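Local structure of Alr3699 protein (Nostoc sp., 4XSO) at residues 298-303 with 308-313; 319-324 with 366-371. The protein is of undetermined specific function but belongs to the GT-B class of glycosyltransferases, which are built from two Rossmann-like domains facing each other across a cleft. One frame throughout, in Å; residues are numbered along the deposited sequence.

Overall arrangement
Both contacts lie on the same side of the chain's centre, about 10 Å apart between centres, and they share one apolar seam: Ile300 and Val301 of helix 298-305 pack on Leu321, Val322 and Phe368. Interaction 1 is the buried one, joining the helix to strand 310-313 of the six-stranded parallel sheet through aliphatic side chains and one backbone hydrogen bond. Interaction 2 is partly buried and mixes chemistries: an arginine grips a backbone carbonyl while a leucine meets a phenylalanine. It ties helix 318-321, which follows that strand, to the break between helices 350-368 and 370-382, and its Glu320 bonds to helix 159-167 of the N-terminal domain, placing it at the domain junction.

Interaction 1 of 2, residues 298-303 with 308-313; sequences RVIVEA and KPVVAA
Ile300 and Ala303, about one helical turn apart, meet Val310 and Ala312, alternate residues whose side chains come off the same face of strand 310-313. The two branches of Ile300 divide the work. Its long arm extends along the strand until CD1 rests on Ala312 CB at 3.7 Å, and the small alanine lets the arm come this close. The short branch, CG2, is anti to the backbone N and turns to Val310, lying almost equally close to both of its methyls, with CG2 of the valine at 4.4 Å. Of those two methyls, CG2 alone reaches Ala303 CB, at 4.0 Å. Alanine suits position 303 because a single methyl fills the interface while the backbones draw together; it also touches Val286 of the adjacent strand.

Helix and strand run nearly antiparallel, at 164° with axes 8.9 Å apart, as expected of the second half of a beta-alpha-beta crossover from strand 285-287 through helix 298-305 to strand 310-313. Where the chain turns between them, Lys308 N donates to Ala303 O (3.0 Å, N-H...O angle 153°). The CB of Lys308 sits 3.5 Å from that oxygen, but the chain bends at chi2 and carries NZ away, so its ammonium is hydrogen-bonded to Cys283 O while only its aliphatic root joins the contact.

With aliphatic groups supplying the side-chain contact, shape complementarity probably sets how the helix lies on the strand; the one directional bond is between backbones and ties the end of segment 298-303 to the start of segment 308-313.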
ATOM      1  N   ARG A 298      -8.891 -17.837  26.563  1.00 34.12           N
ATOM      2  CA  ARG A 298      -9.185 -19.220  26.093  1.00 35.81           C
ATOM      3  C   ARG A 298      -9.168 -20.174  27.299  1.00 33.68           C
ATOM      4  O   ARG A 298     -10.030 -21.035  27.486  1.00 32.86           O
ATOM      5  CB  ARG A 298      -8.201 -19.678  24.986  1.00 37.81           C
ATOM      6  CG  ARG A 298      -8.384 -18.906  23.663  1.00 39.64           C
ATOM      7  CD  ARG A 298      -7.356 -19.268  22.579  1.00 44.10           C
ATOM      8  NE  ARG A 298      -7.410 -20.673  22.180  1.00 39.56           N
ATOM      9  CZ  ARG A 298      -8.336 -21.215  21.374  1.00 46.54           C
ATOM     10  NH1 ARG A 298      -9.254 -20.474  20.758  1.00 47.45           N
ATOM     11  NH2 ARG A 298      -8.323 -22.523  21.132  1.00 51.31           N
ATOM     12  N   VAL A 299      -8.214 -19.974  28.199  1.00 30.41           N
ATOM     13  CA  VAL A 299      -8.047 -20.863  29.348  1.00 30.69           C
ATOM     14  C   VAL A 299      -9.252 -20.905  30.280  1.00 28.14           C
ATOM     15  O   VAL A 299      -9.558 -21.939  30.905  1.00 33.98           O
ATOM     16  CB  VAL A 299      -6.793 -20.439  30.175  1.00 35.13           C
ATOM     17  CG1 VAL A 299      -6.772 -21.089  31.524  1.00 39.94           C
ATOM     18  CG2 VAL A 299      -5.550 -20.830  29.381  1.00 43.27           C
ATOM     19  N   ILE A 300      -9.912 -19.783  30.394  1.00 30.98           N
ATOM     20  CA  ILE A 300     -11.068 -19.655  31.244  1.00 30.99           C
ATOM     21  C   ILE A 300     -12.154 -20.542  30.583  1.00 29.26           C
ATOM     22  O   ILE A 300     -12.721 -21.378  31.209  1.00 32.24           O
ATOM     23  CB  ILE A 300     -11.536 -18.215  31.314  1.00 30.68           C
ATOM     24  CG1 ILE A 300     -10.462 -17.335  31.992  1.00 37.06           C
ATOM     25  CG2 ILE A 300     -12.868 -18.124  32.047  1.00 33.58           C
ATOM     26  CD1 ILE A 300     -10.802 -15.830  31.911  1.00 33.66           C
ATOM     27  N   VAL A 301     -12.442 -20.333  29.329  1.00 31.26           N
ATOM     28  CA  VAL A 301     -13.400 -21.245  28.629  1.00 30.42           C
ATOM     29  C   VAL A 301     -13.008 -22.708  28.672  1.00 28.51           C
ATOM     30  O   VAL A 301     -13.841 -23.566  28.875  1.00 32.61           O
ATOM     31  CB  VAL A 301     -13.644 -20.803  27.179  1.00 28.02           C
ATOM     32  CG1 VAL A 301     -14.618 -21.780  26.469  1.00 28.03           C
ATOM     33  CG2 VAL A 301     -14.216 -19.418  27.172  1.00 31.01           C
ATOM     34  N   GLU A 302     -11.730 -23.012  28.549  1.00 31.84           N
ATOM     35  CA  GLU A 302     -11.291 -24.404  28.571  1.00 34.69           C
ATOM     36  C   GLU A 302     -11.557 -25.046  29.906  1.00 35.32           C
ATOM     37  O   GLU A 302     -12.057 -26.146  29.972  1.00 28.12           O
ATOM     38  CB  GLU A 302      -9.826 -24.527  28.165  1.00 33.03           C
ATOM     39  CG  GLU A 302      -9.744 -24.262  26.675  1.00 33.72           C
ATOM     40  CD  GLU A 302      -8.348 -24.307  26.121  1.00 45.41           C
ATOM     41  OE1 GLU A 302      -7.471 -23.630  26.700  1.00 43.63           O
ATOM     42  OE2 GLU A 302      -8.178 -24.971  25.071  1.00 41.15           O
ATOM     43  N   ALA A 303     -11.311 -24.285  30.958  1.00 30.35           N
ATOM     44  CA  ALA A 303     -11.525 -24.764  32.314  1.00 30.83           C
ATOM     45  C   ALA A 303     -13.005 -25.073  32.563  1.00 30.73           C
ATOM     46  O   ALA A 303     -13.357 -26.089  33.166  1.00 29.31           O
ATOM     47  CB  ALA A 303     -11.001 -23.710  33.274  1.00 33.13           C
ATOM     48  N   LYS A 308     -14.672 -27.474  35.491  1.00 29.54           N
ATOM     49  CA  LYS A 308     -13.905 -27.121  36.697  1.00 28.82           C
ATOM     50  C   LYS A 308     -14.296 -25.766  37.260  1.00 28.63           C
ATOM     51  O   LYS A 308     -14.717 -24.866  36.538  1.00 30.46           O
ATOM     52  CB  LYS A 308     -12.414 -27.087  36.364  1.00 31.03           C
ATOM     53  CG  LYS A 308     -11.845 -28.482  36.088  1.00 38.35           C
ATOM     54  CD  LYS A 308     -12.126 -29.278  37.368  1.00 37.38           C
ATOM     55  CE  LYS A 308     -11.371 -30.524  37.514  1.00 48.05           C
ATOM     56  NZ  LYS A 308     -11.836 -31.143  38.760  1.00 45.37           N
ATOM     57  N   PRO A 309     -14.177 -25.617  38.567  1.00 29.39           N
ATOM     58  CA  PRO A 309     -14.325 -24.265  39.090  1.00 33.43           C
ATOM     59  C   PRO A 309     -13.192 -23.428  38.503  1.00 32.12           C
ATOM     60  O   PRO A 309     -12.046 -23.924  38.387  1.00 32.11           O
ATOM     61  CB  PRO A 309     -14.042 -24.446  40.571  1.00 32.86           C
ATOM     62  CG  PRO A 309     -14.221 -25.897  40.862  1.00 33.79           C
ATOM     63  CD  PRO A 309     -13.727 -26.559  39.627  1.00 32.56           C
ATOM     64  N   VAL A 310     -13.496 -22.205  38.129  1.00 30.08           N
ATOM     65  CA  VAL A 310     -12.531 -21.321  37.578  1.00 27.42           C
ATOM     66  C   VAL A 310     -12.609 -19.960  38.267  1.00 27.79           C
ATOM     67  O   VAL A 310     -13.711 -19.420  38.507  1.00 31.84           O
ATOM     68  CB  VAL A 310     -12.672 -21.196  36.062  1.00 32.53           C
ATOM     69  CG1 VAL A 310     -13.975 -20.485  35.675  1.00 36.44           C
ATOM     70  CG2 VAL A 310     -11.497 -20.437  35.482  1.00 38.92           C
ATOM     71  N   VAL A 311     -11.448 -19.383  38.549  1.00 26.48           N
ATOM     72  CA  VAL A 311     -11.354 -18.061  39.113  1.00 28.31           C
ATOM     73  C   VAL A 311     -10.570 -17.280  38.114  1.00 27.19           C
ATOM     74  O   VAL A 311      -9.590 -17.764  37.625  1.00 31.95           O
ATOM     75  CB  VAL A 311     -10.655 -18.034  40.539  1.00 30.45           C
ATOM     76  CG1 VAL A 311      -9.326 -18.684  40.572  1.00 31.61           C
ATOM     77  CG2 VAL A 311     -10.521 -16.583  41.038  1.00 32.68           C
ATOM     78  N   ALA A 312     -11.040 -16.093  37.769  1.00 29.81           N
ATOM     79  CA  ALA A 312     -10.382 -15.221  36.822  1.00 33.34           C
ATOM     80  C   ALA A 312     -10.244 -13.799  37.285  1.00 35.84           C
ATOM     81  O   ALA A 312     -10.954 -13.329  38.167  1.00 32.34           O
ATOM     82  CB  ALA A 312     -11.133 -15.209  35.493  1.00 34.80           C
ATOM     83  N   ALA A 313      -9.365 -13.086  36.609  1.00 34.20           N
ATOM     84  CA  ALA A 313      -9.135 -11.686  36.950  1.00 35.36           C
ATOM     85  C   ALA A 313     -10.236 -10.893  36.263  1.00 36.34           C
ATOM     86  O   ALA A 313     -10.552 -11.168  35.106  1.00 35.36           O
ATOM     87  CB  ALA A 313      -7.729 -11.255  36.505  1.00 37.85           C
TER

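Interaction 2 of 2, residues 319-324 with 366-371; sequences MELVEH and QRFDVV
Arg367 reaches Glu320 because its CG lies beside its own backbone N, the chain then runs extended, and a bend at chi3 (64°) swings the guanidinium onto the carbonyl of helix 318-321. Phe368 also has CG beside its backbone N (chi1 -51°), which brings the CZ corner of its ring over the centre of one guanidinium face, 3.7 Å from that plane, with the two planes inclined, while Arg367 CB covers one ring face.

The grip is end-on. NH1 and NH2 of Arg367 both donate to Glu320 O, at 2.8 Å and 3.0 Å, and the oxygen lies essentially in the guanidinium plane. NH1 approaches in the carbonyl plane, whereas NH2 is tilted 32° from it. Arginine suits the place, since two N-H groups can converge on one acceptor while a face of the group takes the CZ corner of the phenylalanine. Beside this polar grip, Leu321 CD2 meets Phe368 CZ at 3.7 Å, the two side chains crossing obliquely. Asp369 follows as N-cap of the next helix, its OD1 accepting from Val371 N at 3.0 Å.

The carboxylate of Glu320 is engaged away from the arginine, by Tyr179 OH and the backbone N of Gln159 and Ala160 at the start of helix 159-167; Arg367 NH2 remains 5.8 Å from Glu320 OE1. Tyr179 also meets the Phe368 ring edge-to-face, while Leu321 and Phe368 both rest on Val301 of helix 298-305. The contact thus sits where helix 350-368 gives way to helix 370-382, which, as in other GT-B proteins, returns to the N-terminal domain.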
ATOM      1  N   MET A 319     -14.842 -10.867  32.121  1.00 40.18           N
ATOM      2  CA  MET A 319     -16.130 -10.454  32.680  1.00 40.15           C
ATOM      3  C   MET A 319     -17.307 -10.957  31.822  1.00 39.68           C
ATOM      4  O   MET A 319     -18.390 -11.102  32.327  1.00 34.00           O
ATOM      5  CB  MET A 319     -16.187  -8.917  32.855  1.00 39.91           C
ATOM      6  CG  MET A 319     -14.850  -8.278  33.203  1.00 48.05           C
ATOM      7  SD  MET A 319     -15.016  -6.579  33.828  1.00 41.97           S
ATOM      8  CE  MET A 319     -14.711  -5.577  32.400  1.00 48.46           C
ATOM      9  N   GLU A 320     -17.116 -11.283  30.539  1.00 34.81           N
ATOM     10  CA  GLU A 320     -18.261 -11.712  29.701  1.00 33.83           C
ATOM     11  C   GLU A 320     -18.373 -13.229  29.730  1.00 37.08           C
ATOM     12  O   GLU A 320     -19.383 -13.785  29.288  1.00 33.51           O
ATOM     13  CB  GLU A 320     -18.012 -11.372  28.227  1.00 37.46           C
ATOM     14  CG  GLU A 320     -17.950  -9.916  27.909  1.00 39.97           C
ATOM     15  CD  GLU A 320     -17.187  -9.666  26.603  1.00 38.38           C
ATOM     16  OE1 GLU A 320     -17.633 -10.199  25.553  1.00 39.68           O
ATOM     17  OE2 GLU A 320     -16.187  -8.910  26.644  1.00 40.33           O
ATOM     18  N   LEU A 321     -17.291 -13.868  30.168  1.00 36.66           N
ATOM     19  CA  LEU A 321     -17.210 -15.291  30.262  1.00 36.56           C
ATOM     20  C   LEU A 321     -17.802 -15.871  31.533  1.00 37.54           C
ATOM     21  O   LEU A 321     -18.261 -17.043  31.544  1.00 32.50           O
ATOM     22  CB  LEU A 321     -15.763 -15.738  30.126  1.00 35.67           C
ATOM     23  CG  LEU A 321     -14.988 -15.191  28.903  1.00 34.65           C
ATOM     24  CD1 LEU A 321     -13.578 -15.732  28.864  1.00 34.14           C
ATOM     25  CD2 LEU A 321     -15.698 -15.546  27.607  1.00 37.09           C
ATOM     26  N   VAL A 322     -17.710 -15.121  32.626  1.00 32.24           N
ATOM     27  CA  VAL A 322     -17.996 -15.694  33.951  1.00 35.16           C
ATOM     28  C   VAL A 322     -19.021 -14.862  34.627  1.00 35.26           C
ATOM     29  O   VAL A 322     -18.857 -13.680  34.644  1.00 36.21           O
ATOM     30  CB  VAL A 322     -16.750 -15.692  34.893  1.00 41.73           C
ATOM     31  CG1 VAL A 322     -17.152 -16.104  36.294  1.00 37.17           C
ATOM     32  CG2 VAL A 322     -15.607 -16.577  34.406  1.00 42.80           C
ATOM     33  N   GLU A 323     -20.074 -15.460  35.191  1.00 37.64           N
ATOM     34  CA  GLU A 323     -20.918 -14.708  36.158  1.00 40.12           C
ATOM     35  C   GLU A 323     -20.560 -15.231  37.518  1.00 32.54           C
ATOM     36  O   GLU A 323     -20.652 -16.448  37.762  1.00 28.46           O
ATOM     37  CB  GLU A 323     -22.418 -14.851  35.940  1.00 46.08           C
ATOM     38  CG  GLU A 323     -22.999 -13.896  34.926  1.00 59.45           C
ATOM     39  CD  GLU A 323     -23.272 -12.513  35.505  1.00 64.56           C
ATOM     40  OE1 GLU A 323     -23.148 -12.303  36.755  1.00 62.89           O
ATOM     41  OE2 GLU A 323     -23.613 -11.635  34.685  1.00 65.57           O
ATOM     42  N   HIS A 324     -20.117 -14.297  38.353  1.00 30.76           N
ATOM     43  CA  HIS A 324     -19.510 -14.542  39.680  1.00 33.68           C
ATOM     44  C   HIS A 324     -20.492 -15.233  40.578  1.00 29.81           C
ATOM     45  O   HIS A 324     -21.613 -14.783  40.734  1.00 30.81           O
ATOM     46  CB  HIS A 324     -19.100 -13.177  40.342  1.00 35.53           C
ATOM     47  CG  HIS A 324     -18.444 -13.327  41.681  1.00 42.28           C
ATOM     48  ND1 HIS A 324     -17.103 -13.607  41.814  1.00 44.39           N
ATOM     49  CD2 HIS A 324     -18.941 -13.298  42.947  1.00 43.31           C
ATOM     50  CE1 HIS A 324     -16.782 -13.700  43.097  1.00 42.83           C
ATOM     51  NE2 HIS A 324     -17.882 -13.522  43.809  1.00 41.76           N
ATOM     52  N   GLN A 366     -22.851 -24.418  25.699  1.00 29.87           N
ATOM     53  CA  GLN A 366     -23.835 -23.671  24.940  1.00 33.00           C
ATOM     54  C   GLN A 366     -23.222 -22.502  24.141  1.00 30.71           C
ATOM     55  O   GLN A 366     -23.530 -22.339  22.943  1.00 27.86           O
ATOM     56  CB  GLN A 366     -25.017 -23.285  25.854  1.00 28.63           C
ATOM     57  CG  GLN A 366     -26.018 -22.306  25.262  1.00 31.97           C
ATOM     58  CD  GLN A 366     -26.832 -21.580  26.338  1.00 35.88           C
ATOM     59  OE1 GLN A 366     -27.456 -22.215  27.183  1.00 41.81           O
ATOM     60  NE2 GLN A 366     -26.797 -20.245  26.326  1.00 34.59           N
ATOM     61  N   ARG A 367     -22.401 -21.665  24.781  1.00 29.95           N
ATOM     62  CA  ARG A 367     -21.877 -20.431  24.146  1.00 28.15           C
ATOM     63  C   ARG A 367     -20.677 -20.561  23.239  1.00 28.73           C
ATOM     64  O   ARG A 367     -20.499 -19.764  22.376  1.00 29.93           O
ATOM     65  CB  ARG A 367     -21.487 -19.467  25.311  1.00 28.38           C
ATOM     66  CG  ARG A 367     -22.661 -19.166  26.251  1.00 30.62           C
ATOM     67  CD  ARG A 367     -22.251 -18.230  27.435  1.00 38.23           C
ATOM     68  NE  ARG A 367     -21.855 -16.926  26.901  1.00 35.38           N
ATOM     69  CZ  ARG A 367     -21.166 -15.988  27.555  1.00 37.74           C
ATOM     70  NH1 ARG A 367     -20.774 -16.149  28.802  1.00 36.90           N
ATOM     71  NH2 ARG A 367     -20.854 -14.862  26.919  1.00 36.90           N
ATOM     72  N   PHE A 368     -19.777 -21.526  23.486  1.00 27.87           N
ATOM     73  CA  PHE A 368     -18.481 -21.565  22.847  1.00 27.80           C
ATOM     74  C   PHE A 368     -18.230 -22.860  22.031  1.00 28.29           C
ATOM     75  O   PHE A 368     -17.103 -23.150  21.623  1.00 30.21           O
ATOM     76  CB  PHE A 368     -17.415 -21.383  23.894  1.00 27.28           C
ATOM     77  CG  PHE A 368     -17.666 -20.193  24.759  1.00 25.81           C
ATOM     78  CD1 PHE A 368     -17.689 -18.925  24.211  1.00 26.10           C
ATOM     79  CD2 PHE A 368     -17.943 -20.346  26.097  1.00 29.34           C
ATOM     80  CE1 PHE A 368     -17.930 -17.817  25.050  1.00 32.85           C
ATOM     81  CE2 PHE A 368     -18.222 -19.243  26.937  1.00 29.07           C
ATOM     82  CZ  PHE A 368     -18.203 -18.007  26.430  1.00 28.66           C
ATOM     83  N   ASP A 369     -19.300 -23.604  21.771  1.00 30.23           N
ATOM     84  CA  ASP A 369     -19.199 -24.797  20.901  1.00 28.32           C
ATOM     85  C   ASP A 369     -18.757 -24.368  19.503  1.00 26.97           C
ATOM     86  O   ASP A 369     -19.380 -23.520  18.884  1.00 26.07           O
ATOM     87  CB  ASP A 369     -20.526 -25.525  20.911  1.00 27.40           C
ATOM     88  CG  ASP A 369     -20.491 -26.866  20.169  1.00 30.49           C
ATOM     89  OD1 ASP A 369     -19.549 -27.147  19.414  1.00 34.22           O
ATOM     90  OD2 ASP A 369     -21.459 -27.637  20.398  1.00 37.30           O
ATOM     91  N   VAL A 370     -17.635 -24.900  19.064  1.00 28.91           N
ATOM     92  CA  VAL A 370     -17.122 -24.623  17.734  1.00 31.19           C
ATOM     93  C   VAL A 370     -18.129 -24.861  16.620  1.00 32.58           C
ATOM     94  O   VAL A 370     -18.061 -24.137  15.633  1.00 28.74           O
ATOM     95  CB  VAL A 370     -15.796 -25.356  17.436  1.00 32.53           C
ATOM     96  CG1 VAL A 370     -16.016 -26.852  17.154  1.00 32.56           C
ATOM     97  CG2 VAL A 370     -15.058 -24.657  16.289  1.00 36.20           C
ATOM     98  N   VAL A 371     -19.106 -25.766  16.812  1.00 31.60           N
ATOM     99  CA  VAL A 371     -20.155 -25.981  15.805  1.00 33.64           C
ATOM    100  C   VAL A 371     -21.031 -24.779  15.673  1.00 31.54           C
ATOM    101  O   VAL A 371     -21.255 -24.268  14.570  1.00 28.93           O
ATOM    102  CB  VAL A 371     -21.024 -27.256  16.065  1.00 35.92           C
ATOM    103  CG1 VAL A 371     -22.123 -27.394  15.017  1.00 39.61           C
ATOM    104  CG2 VAL A 371     -20.138 -28.485  16.071  1.00 38.82           C
TER